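Local coordinates for catabolite activation-like protein (Xanthomonas campestris pv. campestris, PDB 3IWZ) that acts as a homodimeric, c-di-GMP-responsive global transcription regulator that activates or represses virulence genes, with DNA binding apparently abolished by c-di-GMP, at residues Gly61-Ile66 / Thr106-Ala111. Residues are numbered along the deposited sequence; the frame is centred on the assembly and turned at random.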
loop_
_atom_site.group_PDB
_atom_site.type_symbol
_atom_site.label_atom_id
_atom_site.label_comp_id
_atom_site.label_asym_id
_atom_site.label_seq_id
_atom_site.Cartn_x
_atom_site.Cartn_y
_atom_site.Cartn_z
ATOM N N GLY D 61 -0.507 -21.756 7.905
ATOM C CA GLY D 61 -1.820 -21.167 8.005
ATOM C C GLY D 61 -2.017 -20.026 7.033
ATOM O O GLY D 61 -1.129 -19.652 6.265
ATOM N N SER D 62 -3.215 -19.473 7.077
ATOM C CA SER D 62 -3.584 -18.378 6.208
ATOM C C SER D 62 -4.203 -17.295 7.097
ATOM O O SER D 62 -5.030 -17.591 7.965
ATOM C CB SER D 62 -4.588 -18.886 5.163
ATOM O OG SER D 62 -4.840 -17.934 4.146
ATOM N N VAL D 63 -3.767 -16.055 6.890
ATOM C CA VAL D 63 -4.270 -14.909 7.635
ATOM C C VAL D 63 -4.734 -13.832 6.662
ATOM O O VAL D 63 -4.486 -13.898 5.456
ATOM C CB VAL D 63 -3.187 -14.289 8.557
ATOM C CG1 VAL D 63 -2.756 -15.297 9.626
ATOM C CG2 VAL D 63 -1.997 -13.851 7.729
ATOM N N SER D 64 -5.425 -12.835 7.183
ATOM C CA SER D 64 -5.891 -11.762 6.339
ATOM C C SER D 64 -5.581 -10.458 7.057
ATOM O O SER D 64 -5.555 -10.417 8.285
ATOM C CB SER D 64 -7.397 -11.885 6.099
ATOM O OG SER D 64 -8.123 -11.634 7.291
ATOM N N ILE D 65 -5.313 -9.410 6.286
ATOM C CA ILE D 65 -5.051 -8.090 6.853
ATOM C C ILE D 65 -6.284 -7.283 6.476
ATOM O O ILE D 65 -6.598 -7.136 5.296
ATOM C CB ILE D 65 -3.803 -7.422 6.249
ATOM C CG1 ILE D 65 -2.543 -8.226 6.590
ATOM C CG2 ILE D 65 -3.678 -5.997 6.767
ATOM C CD1 ILE D 65 -2.182 -8.251 8.059
ATOM N N ILE D 66 -6.985 -6.774 7.480
ATOM C CA ILE D 66 -8.202 -6.021 7.245
ATOM C C ILE D 66 -8.134 -4.614 7.825
ATOM O O ILE D 66 -7.567 -4.399 8.895
ATOM C CB ILE D 66 -9.417 -6.765 7.863
ATOM C CG1 ILE D 66 -9.294 -8.268 7.591
ATOM C CG2 ILE D 66 -10.721 -6.233 7.264
ATOM C CD1 ILE D 66 -10.507 -9.087 8.019
ATOM N N THR D 106 -7.607 -19.681 8.668
ATOM C CA THR D 106 -7.546 -21.107 8.959
ATOM C C THR D 106 -6.782 -21.221 10.265
ATOM O O THR D 106 -6.435 -20.209 10.878
ATOM C CB THR D 106 -6.759 -21.892 7.879
ATOM O OG1 THR D 106 -5.396 -21.457 7.872
ATOM C CG2 THR D 106 -7.360 -21.677 6.500
ATOM N N GLN D 107 -6.526 -22.447 10.701
ATOM C CA GLN D 107 -5.762 -22.650 11.923
ATOM C C GLN D 107 -4.342 -22.221 11.544
ATOM O O GLN D 107 -3.871 -22.544 10.457
ATOM C CB GLN D 107 -5.802 -24.127 12.324
ATOM C CG GLN D 107 -5.309 -24.426 13.729
ATOM C CD GLN D 107 -5.928 -25.698 14.297
ATOM O OE1 GLN D 107 -5.223 -26.655 14.621
ATOM N NE2 GLN D 107 -7.257 -25.711 14.416
ATOM N N CYS D 108 -3.654 -21.503 12.422
ATOM C CA CYS D 108 -2.313 -21.035 12.077
ATOM C C CYS D 108 -1.244 -21.192 13.136
ATOM O O CYS D 108 -1.527 -21.248 14.329
ATOM C CB CYS D 108 -2.352 -19.543 11.699
ATOM S SG CYS D 108 -3.396 -19.111 10.311
ATOM N N GLU D 109 -0.002 -21.237 12.670
ATOM C CA GLU D 109 1.157 -21.305 13.544
ATOM C C GLU D 109 1.899 -20.003 13.230
ATOM O O GLU D 109 2.312 -19.781 12.095
ATOM C CB GLU D 109 2.048 -22.505 13.205
ATOM C CG GLU D 109 2.544 -23.243 14.442
ATOM C CD GLU D 109 3.964 -23.753 14.313
ATOM O OE1 GLU D 109 4.261 -24.470 13.330
ATOM O OE2 GLU D 109 4.782 -23.442 15.206
ATOM N N LEU D 110 2.030 -19.129 14.220
ATOM C CA LEU D 110 2.717 -17.858 14.017
ATOM C C LEU D 110 3.845 -17.702 15.018
ATOM O O LEU D 110 3.664 -17.934 16.209
ATOM C CB LEU D 110 1.745 -16.682 14.183
ATOM C CG LEU D 110 0.473 -16.671 13.327
ATOM C CD1 LEU D 110 -0.342 -15.435 13.643
ATOM C CD2 LEU D 110 0.834 -16.708 11.857
ATOM N N ALA D 111 5.014 -17.313 14.528
ATOM C CA ALA D 111 6.161 -17.100 15.388
ATOM C C ALA D 111 6.262 -15.599 15.613
ATOM O O ALA D 111 6.380 -14.840 14.655
ATOM C CB ALA D 111 7.425 -17.619 14.717
#
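G61 and S62 meet T106 and C108 where the loop residues leading into strands 63-68 and 108-114 come together in the cyclic nucleotide-binding beta-roll: strand 63-68 lies in one four-stranded antiparallel sheet, strand 108-114 in the other. The contact is a largely polar meeting of loop ends rather than strand pairing, since within it the backbones are joined by one weak hydrogen bond, T106 N to S62 O at 3.4 Å. The stronger link runs from S62 N to T106 OG1 (3.1 Å), with an N-H...O angle of 139°, well short of straight. With chi1 at 64°, OG1 sits between the T106 backbone N and carbonyl carbon, a rotation that also lets it donate to Q107 O (3.2 Å) from above the carbonyl plane; one hydroxyl thus accepts from S62 N and donates to Q107 O. S62 OG is hydrogen-bonded to R105 NH1. G61, at phi 108°, has a backbone that calls for glycine, because a CB built on it would clash with C108 SG and be jammed against the preceding carbonyl O. G61 CA rests 3.5 Å from Q107 O. The contact also has an apolar part: V63, buried and packed on L102 and F80, has CG1 4.5 Å from CD2 of L110, a loose approach. The buried sulfur joins the two characters: C108 SG is 3.2 Å from S62 O and 3.9 Å from V63 CG1.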